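PDB 2ZWR: metallo-beta-lactamase superfamily protein from Thermus thermophilus, which probably acts as a zinc-dependent hydrolase of the metallo-beta-lactamase superfamily, with no specific substrate assigned. Local coordinates for residues 170-175 and 188-193; 15-20 and 38-43. One frame throughout, in Å; residues are numbered along the deposited sequence.

Contact 1: 170-175 and 188-193; sequences RLLSLP and TTLGLE
Leu190 meets Leu171, Leu172, Leu174 and Pro175 where the end of helix 161-171 and the turn after it lie against the junction of edge strand 188-189 and helix 190-196. The apolar contacts centre on the two methyls of Leu190. CD2 of Leu190 lies 4.0 Å from CG of Leu171, the two side chains crossing at about a right angle, while CD1 of Leu190 sits 3.6 Å from CB of Leu174. With its CG anti to the carbonyl carbon (chi1 -72°), Leu190 directs CD1 toward the carbonyl oxygens of Leu171 and Pro175 and CD2 toward the Leu171 side chain. Leu171 and Leu190 both also touch Leu146, and Leu190 touches Val180 of the second mixed sheet.

Carbon-to-carbonyl contacts form the second group. CD1 of Leu190 comes within 3.3 Å of Leu171 O and 3.6 Å of Pro175 O, and in return CD1 of Leu172 touches Leu190 O at 3.6 Å.

Each segment also has internal hydrogen bonds. Arg170 O receives both N and OG of Ser173 from one face of its plane. In 188-193, Thr189 is the N-cap of the helix: its OG1 accepts from Leu192 N at 3.0 Å (163°).

No hydrogen bond crosses the interface, so it rests on van der Waals contacts of the Leu190 methyls; Leu171 O, touched by CD1 of Leu190, also accepts from Leu174 N, closing the type I turn.

Contact 2: 15-20 and 38-43; sequences AYLVET and ALFQTT
Helix 33-43 covers one face of the mixed sheet that begins the metallo-beta-lactamase fold, and this contact is its last turn and a half over strand 13-20. The local axes run 10.5 Å apart at 33°, a helix-on-sheet spacing bridged by Leu17. Leu17 points toward the helix with CG anti to the backbone N (chi1 179°), which carries CD2 among Leu39, Phe40 and Thr43 and CD1 toward Phe40.

Leu39 approaches the base of that side chain, its CD2 lying 4.0 Å from CB of Leu17. Phe40 offers its rim: CD2 of Leu17 meets the ring at its edge, near its plane, 3.9 Å from CD1 of Phe40. CD1 of Leu17 is 4.1 Å from CE1 of Phe40. Thr43 and Leu17 meet tip to tip, OG1 of Thr43 standing 3.4 Å from CD2 of Leu17. That hydroxyl is engaged within the helix, Thr43 OG1 donating to Leu39 O at 2.7 Å, tilted 28° from the carbonyl plane; Thr43 N reaches the same oxygen from the opposite face.

The strand is hydrogen-bonded to both neighbours, Leu17 with Phe4 and Val18 with Val25, while Phe40 also touches Leu26 on strand 23-27.

Strand and helix share no hydrogen bond here. A polar atom lies against a buried leucine methyl, yet the contact is held by van der Waals contact, the proton of the Thr43 hydroxyl being used on Leu39 O.

Contact 1 and contact 2 belong to different sheets of the fold and follow one another along the chain. Their centres are 25 Å apart and their nearest atoms about 8 Å, so they do not touch. Strand 179-182 relates them: Leu190 of contact 1 touches Val180, and Tyr16, next to Leu17 in contact 2, packs edge-to-face on His181 and bonds to Pro182 O. The side chains of Leu171 and Leu17 are each about 13 Å from a bound zinc ion, and that of Leu171 is about 10 Å from the side chain of Asp144. The metal centre is formed by His54, His56, Asp58, His59, His125, Asp144 and His184; neither contact supplies a ligand, so both lie outside its first shell.

Contact 1: 170-175 and 188-193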
ATOM      1  N   ARG A 170     -14.922  -9.424   1.242  1.00 19.55           N
ATOM      2  CA  ARG A 170     -14.983  -8.367   2.255  1.00 19.82           C
ATOM      3  C   ARG A 170     -14.888  -6.965   1.644  1.00 19.52           C
ATOM      4  O   ARG A 170     -15.673  -6.078   1.987  1.00 19.20           O
ATOM      5  CB  ARG A 170     -13.858  -8.558   3.267  1.00 20.30           C
ATOM      6  CG  ARG A 170     -14.264  -9.259   4.540  1.00 22.00           C
ATOM      7  CD  ARG A 170     -14.186  -8.286   5.711  1.00 25.09           C
ATOM      8  NE  ARG A 170     -12.851  -8.298   6.301  1.00 24.71           N
ATOM      9  CZ  ARG A 170     -12.363  -7.361   7.111  1.00 25.33           C
ATOM     10  NH1 ARG A 170     -13.088  -6.299   7.453  1.00 24.48           N
ATOM     11  NH2 ARG A 170     -11.132  -7.495   7.584  1.00 24.32           N
ATOM     12  N   LEU A 171     -13.918  -6.779   0.747  1.00 19.13           N
ATOM     13  CA  LEU A 171     -13.694  -5.493   0.092  1.00 18.97           C
ATOM     14  C   LEU A 171     -14.904  -5.067  -0.743  1.00 18.96           C
ATOM     15  O   LEU A 171     -15.352  -3.931  -0.660  1.00 18.84           O
ATOM     16  CB  LEU A 171     -12.424  -5.525  -0.769  1.00 18.46           C
ATOM     17  CG  LEU A 171     -11.947  -4.196  -1.386  1.00 19.18           C
ATOM     18  CD1 LEU A 171     -11.648  -3.154  -0.314  1.00 18.10           C
ATOM     19  CD2 LEU A 171     -10.719  -4.411  -2.308  1.00 18.22           C
ATOM     20  N   LEU A 172     -15.440  -5.996  -1.522  1.00 19.72           N
ATOM     21  CA  LEU A 172     -16.568  -5.713  -2.410  1.00 20.52           C
ATOM     22  C   LEU A 172     -17.912  -5.522  -1.698  1.00 20.71           C
ATOM     23  O   LEU A 172     -18.924  -5.273  -2.350  1.00 21.12           O
ATOM     24  CB  LEU A 172     -16.677  -6.794  -3.497  1.00 20.98           C
ATOM     25  CG  LEU A 172     -15.899  -6.589  -4.808  1.00 21.30           C
ATOM     26  CD1 LEU A 172     -16.389  -5.347  -5.571  1.00 20.75           C
ATOM     27  CD2 LEU A 172     -14.395  -6.524  -4.580  1.00 21.27           C
ATOM     28  N   SER A 173     -17.914  -5.623  -0.369  1.00 20.90           N
ATOM     29  CA  SER A 173     -19.104  -5.339   0.431  1.00 21.14           C
ATOM     30  C   SER A 173     -19.154  -3.870   0.896  1.00 21.00           C
ATOM     31  O   SER A 173     -20.174  -3.408   1.427  1.00 21.36           O
ATOM     32  CB  SER A 173     -19.201  -6.306   1.618  1.00 21.45           C
ATOM     33  OG  SER A 173     -18.446  -5.845   2.730  1.00 23.10           O
ATOM     34  N   LEU A 174     -18.052  -3.142   0.705  1.00 20.04           N
ATOM     35  CA  LEU A 174     -18.034  -1.695   0.913  1.00 19.24           C
ATOM     36  C   LEU A 174     -18.839  -0.994  -0.198  1.00 18.93           C
ATOM     37  O   LEU A 174     -19.068  -1.583  -1.266  1.00 18.75           O
ATOM     38  CB  LEU A 174     -16.588  -1.164   0.958  1.00 18.74           C
ATOM     39  CG  LEU A 174     -15.621  -1.765   1.985  1.00 18.73           C
ATOM     40  CD1 LEU A 174     -14.220  -1.186   1.810  1.00 18.56           C
ATOM     41  CD2 LEU A 174     -16.119  -1.568   3.412  1.00 18.12           C
ATOM     42  N   PRO A 175     -19.265   0.263   0.042  1.00 18.45           N
ATOM     43  CA  PRO A 175     -20.081   0.979  -0.942  1.00 18.54           C
ATOM     44  C   PRO A 175     -19.520   0.918  -2.370  1.00 18.40           C
ATOM     45  O   PRO A 175     -18.314   1.056  -2.555  1.00 18.83           O
ATOM     46  CB  PRO A 175     -20.076   2.415  -0.410  1.00 18.25           C
ATOM     47  CG  PRO A 175     -19.996   2.241   1.047  1.00 18.74           C
ATOM     48  CD  PRO A 175     -19.034   1.087   1.244  1.00 18.21           C
ATOM     49  N   THR A 188      -9.720   2.869  -9.984  1.00 13.89           N
ATOM     50  CA  THR A 188     -11.000   2.281 -10.369  1.00 13.31           C
ATOM     51  C   THR A 188     -12.008   2.574  -9.244  1.00 13.14           C
ATOM     52  O   THR A 188     -11.723   3.392  -8.349  1.00 13.50           O
ATOM     53  CB  THR A 188     -10.847   0.748 -10.686  1.00 13.37           C
ATOM     54  OG1 THR A 188     -12.072   0.223 -11.209  1.00 14.07           O
ATOM     55  CG2 THR A 188     -10.425  -0.051  -9.479  1.00 11.62           C
ATOM     56  N   THR A 189     -13.182   1.949  -9.304  1.00 12.26           N
ATOM     57  CA  THR A 189     -14.149   2.017  -8.209  1.00 11.71           C
ATOM     58  C   THR A 189     -14.583   0.600  -7.896  1.00 11.45           C
ATOM     59  O   THR A 189     -14.390  -0.308  -8.707  1.00 11.34           O
ATOM     60  CB  THR A 189     -15.405   2.869  -8.554  1.00 11.64           C
ATOM     61  OG1 THR A 189     -16.165   2.213  -9.579  1.00  9.98           O
ATOM     62  CG2 THR A 189     -15.034   4.296  -8.990  1.00 10.70           C
ATOM     63  N   LEU A 190     -15.171   0.396  -6.726  1.00 11.66           N
ATOM     64  CA  LEU A 190     -15.666  -0.928  -6.393  1.00 12.37           C
ATOM     65  C   LEU A 190     -16.816  -1.331  -7.320  1.00 12.66           C
ATOM     66  O   LEU A 190     -16.921  -2.489  -7.704  1.00 12.85           O
ATOM     67  CB  LEU A 190     -16.062  -1.022  -4.922  1.00 12.14           C
ATOM     68  CG  LEU A 190     -14.920  -1.026  -3.900  1.00 12.28           C
ATOM     69  CD1 LEU A 190     -15.489  -1.139  -2.488  1.00 13.27           C
ATOM     70  CD2 LEU A 190     -13.917  -2.160  -4.154  1.00 11.01           C
ATOM     71  N   GLY A 191     -17.650  -0.361  -7.696  1.00 13.07           N
ATOM     72  CA  GLY A 191     -18.783  -0.599  -8.601  1.00 13.31           C
ATOM     73  C   GLY A 191     -18.361  -0.988 -10.018  1.00 13.30           C
ATOM     74  O   GLY A 191     -18.940  -1.885 -10.615  1.00 12.81           O
ATOM     75  N   LEU A 192     -17.349  -0.314 -10.556  1.00 13.59           N
ATOM     76  CA  LEU A 192     -16.827  -0.670 -11.871  1.00 14.14           C
ATOM     77  C   LEU A 192     -16.287  -2.104 -11.889  1.00 14.60           C
ATOM     78  O   LEU A 192     -16.568  -2.866 -12.813  1.00 15.10           O
ATOM     79  CB  LEU A 192     -15.749   0.319 -12.339  1.00 13.89           C
ATOM     80  CG  LEU A 192     -14.932  -0.049 -13.604  1.00 13.99           C
ATOM     81  CD1 LEU A 192     -15.814  -0.256 -14.856  1.00 12.71           C
ATOM     82  CD2 LEU A 192     -13.866   1.002 -13.891  1.00 13.66           C
ATOM     83  N   GLU A 193     -15.511  -2.468 -10.878  1.00 15.11           N
ATOM     84  CA  GLU A 193     -14.971  -3.827 -10.802  1.00 15.81           C
ATOM     85  C   GLU A 193     -16.068  -4.873 -10.586  1.00 16.49           C
ATOM     86  O   GLU A 193     -15.988  -5.976 -11.133  1.00 16.55           O
ATOM     87  CB  GLU A 193     -13.863  -3.940  -9.740  1.00 15.52           C
ATOM     88  CG  GLU A 193     -12.625  -3.082 -10.035  1.00 14.79           C
ATOM     89  CD  GLU A 193     -12.098  -3.255 -11.458  1.00 14.96           C
ATOM     90  OE1 GLU A 193     -11.969  -2.235 -12.170  1.00 14.20           O
ATOM     91  OE2 GLU A 193     -11.832  -4.412 -11.876  1.00 16.06           O
TER

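Contact 2: 15-20 and 38-43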
ATOM      1  N   ALA A  15       2.694   4.672  -5.228  1.00 10.37           N
ATOM      2  CA  ALA A  15       2.731   5.336  -3.927  1.00 10.48           C
ATOM      3  C   ALA A  15       1.666   6.430  -3.871  1.00 10.38           C
ATOM      4  O   ALA A  15       1.270   6.963  -4.904  1.00 10.70           O
ATOM      5  CB  ALA A  15       4.108   5.942  -3.665  1.00  9.94           C
ATOM      6  N   TYR A  16       1.204   6.762  -2.671  1.00  9.57           N
ATOM      7  CA  TYR A  16       0.207   7.812  -2.509  1.00  9.36           C
ATOM      8  C   TYR A  16       0.621   8.740  -1.390  1.00  9.48           C
ATOM      9  O   TYR A  16       0.799   8.301  -0.250  1.00  9.61           O
ATOM     10  CB  TYR A  16      -1.205   7.229  -2.248  1.00  8.98           C
ATOM     11  CG  TYR A  16      -1.721   6.369  -3.394  1.00  8.92           C
ATOM     12  CD1 TYR A  16      -2.405   6.938  -4.473  1.00  8.65           C
ATOM     13  CD2 TYR A  16      -1.488   4.994  -3.416  1.00  7.87           C
ATOM     14  CE1 TYR A  16      -2.853   6.150  -5.551  1.00  8.66           C
ATOM     15  CE2 TYR A  16      -1.932   4.202  -4.488  1.00  9.29           C
ATOM     16  CZ  TYR A  16      -2.613   4.791  -5.546  1.00  8.94           C
ATOM     17  OH  TYR A  16      -3.056   4.008  -6.595  1.00  9.76           O
ATOM     18  N   LEU A  17       0.810  10.011  -1.737  1.00  9.86           N
ATOM     19  CA  LEU A  17       0.989  11.078  -0.768  1.00 10.60           C
ATOM     20  C   LEU A  17      -0.387  11.685  -0.528  1.00 11.41           C
ATOM     21  O   LEU A  17      -0.999  12.245  -1.428  1.00 11.40           O
ATOM     22  CB  LEU A  17       1.987  12.122  -1.277  1.00  9.95           C
ATOM     23  CG  LEU A  17       2.279  13.335  -0.379  1.00 11.04           C
ATOM     24  CD1 LEU A  17       2.921  12.940   0.964  1.00  8.80           C
ATOM     25  CD2 LEU A  17       3.143  14.381  -1.127  1.00 10.42           C
ATOM     26  N   VAL A  18      -0.879  11.536   0.691  1.00 12.78           N
ATOM     27  CA  VAL A  18      -2.271  11.838   1.000  1.00 14.26           C
ATOM     28  C   VAL A  18      -2.313  12.864   2.123  1.00 15.40           C
ATOM     29  O   VAL A  18      -1.708  12.659   3.180  1.00 15.26           O
ATOM     30  CB  VAL A  18      -3.046  10.562   1.458  1.00 14.08           C
ATOM     31  CG1 VAL A  18      -4.514  10.885   1.740  1.00 13.84           C
ATOM     32  CG2 VAL A  18      -2.912   9.433   0.419  1.00 14.08           C
ATOM     33  N   GLU A  19      -3.026  13.959   1.890  1.00 16.81           N
ATOM     34  CA  GLU A  19      -3.276  14.936   2.944  1.00 19.37           C
ATOM     35  C   GLU A  19      -4.482  14.468   3.749  1.00 19.39           C
ATOM     36  O   GLU A  19      -5.562  14.319   3.213  1.00 19.73           O
ATOM     37  CB  GLU A  19      -3.505  16.343   2.367  1.00 18.85           C
ATOM     38  CG  GLU A  19      -3.497  17.456   3.439  1.00 21.63           C
ATOM     39  CD  GLU A  19      -3.435  18.883   2.864  1.00 22.45           C
ATOM     40  OE1 GLU A  19      -3.682  19.076   1.645  1.00 25.84           O
ATOM     41  OE2 GLU A  19      -3.138  19.818   3.650  1.00 27.66           O
ATOM     42  N   THR A  20      -4.291  14.214   5.037  1.00 20.32           N
ATOM     43  CA  THR A  20      -5.404  13.811   5.898  1.00 20.83           C
ATOM     44  C   THR A  20      -5.757  14.949   6.860  1.00 21.41           C
ATOM     45  O   THR A  20      -5.044  15.953   6.944  1.00 21.74           O
ATOM     46  CB  THR A  20      -5.094  12.490   6.677  1.00 20.86           C
ATOM     47  OG1 THR A  20      -4.385  12.777   7.891  1.00 20.02           O
ATOM     48  CG2 THR A  20      -4.265  11.515   5.817  1.00 20.49           C
ATOM     49  N   ALA A  38      10.864  14.910  -4.574  1.00 13.64           N
ATOM     50  CA  ALA A  38      10.397  15.925  -5.539  1.00 13.72           C
ATOM     51  C   ALA A  38       8.889  16.161  -5.483  1.00 13.76           C
ATOM     52  O   ALA A  38       8.426  17.286  -5.693  1.00 14.18           O
ATOM     53  CB  ALA A  38      10.826  15.566  -6.957  1.00 13.26           C
ATOM     54  N   LEU A  39       8.129  15.101  -5.209  1.00 13.69           N
ATOM     55  CA  LEU A  39       6.685  15.216  -4.995  1.00 13.39           C
ATOM     56  C   LEU A  39       6.341  16.060  -3.760  1.00 13.47           C
ATOM     57  O   LEU A  39       5.399  16.863  -3.799  1.00 12.95           O
ATOM     58  CB  LEU A  39       6.019  13.834  -4.896  1.00 13.18           C
ATOM     59  CG  LEU A  39       4.479  13.798  -4.903  1.00 13.38           C
ATOM     60  CD1 LEU A  39       3.891  14.514  -6.121  1.00 11.98           C
ATOM     61  CD2 LEU A  39       3.938  12.361  -4.816  1.00 13.16           C
ATOM     62  N   PHE A  40       7.092  15.869  -2.672  1.00 13.49           N
ATOM     63  CA  PHE A  40       6.932  16.698  -1.472  1.00 14.01           C
ATOM     64  C   PHE A  40       7.073  18.174  -1.833  1.00 14.26           C
ATOM     65  O   PHE A  40       6.329  19.004  -1.327  1.00 14.65           O
ATOM     66  CB  PHE A  40       7.941  16.339  -0.362  1.00 13.66           C
ATOM     67  CG  PHE A  40       7.946  14.881   0.045  1.00 13.52           C
ATOM     68  CD1 PHE A  40       6.905  14.017  -0.310  1.00 13.14           C
ATOM     69  CD2 PHE A  40       8.999  14.379   0.799  1.00 13.23           C
ATOM     70  CE1 PHE A  40       6.929  12.679   0.059  1.00 13.02           C
ATOM     71  CE2 PHE A  40       9.030  13.040   1.182  1.00 13.39           C
ATOM     72  CZ  PHE A  40       7.992  12.190   0.813  1.00 13.89           C
ATOM     73  N   GLN A  41       8.013  18.484  -2.728  1.00 14.80           N
ATOM     74  CA  GLN A  41       8.302  19.871  -3.115  1.00 15.33           C
ATOM     75  C   GLN A  41       7.194  20.514  -3.936  1.00 16.13           C
ATOM     76  O   GLN A  41       6.799  21.645  -3.657  1.00 16.16           O
ATOM     77  CB  GLN A  41       9.633  19.972  -3.864  1.00 14.73           C
ATOM     78  CG  GLN A  41      10.851  19.496  -3.063  1.00 14.03           C
ATOM     79  CD  GLN A  41      11.053  20.284  -1.781  1.00 14.70           C
ATOM     80  OE1 GLN A  41      10.838  21.495  -1.750  1.00 13.44           O
ATOM     81  NE2 GLN A  41      11.452  19.594  -0.707  1.00 13.50           N
ATOM     82  N   THR A  42       6.693  19.785  -4.933  1.00 17.14           N
ATOM     83  CA  THR A  42       5.689  20.308  -5.860  1.00 18.34           C
ATOM     84  C   THR A  42       4.296  20.389  -5.222  1.00 18.49           C
ATOM     85  O   THR A  42       3.453  21.174  -5.669  1.00 19.07           O
ATOM     86  CB  THR A  42       5.651  19.519  -7.217  1.00 18.64           C
ATOM     87  OG1 THR A  42       5.319  18.150  -6.982  1.00 19.96           O
ATOM     88  CG2 THR A  42       7.002  19.559  -7.910  1.00 19.32           C
ATOM     89  N   THR A  43       4.067  19.600  -4.173  1.00 18.23           N
ATOM     90  CA  THR A  43       2.791  19.616  -3.458  1.00 18.00           C
ATOM     91  C   THR A  43       2.832  20.481  -2.198  1.00 18.17           C
ATOM     92  O   THR A  43       1.796  20.913  -1.714  1.00 17.94           O
ATOM     93  CB  THR A  43       2.333  18.181  -3.061  1.00 18.05           C
ATOM     94  OG1 THR A  43       3.340  17.566  -2.251  1.00 17.76           O
ATOM     95  CG2 THR A  43       2.067  17.311  -4.299  1.00 17.52           C
TER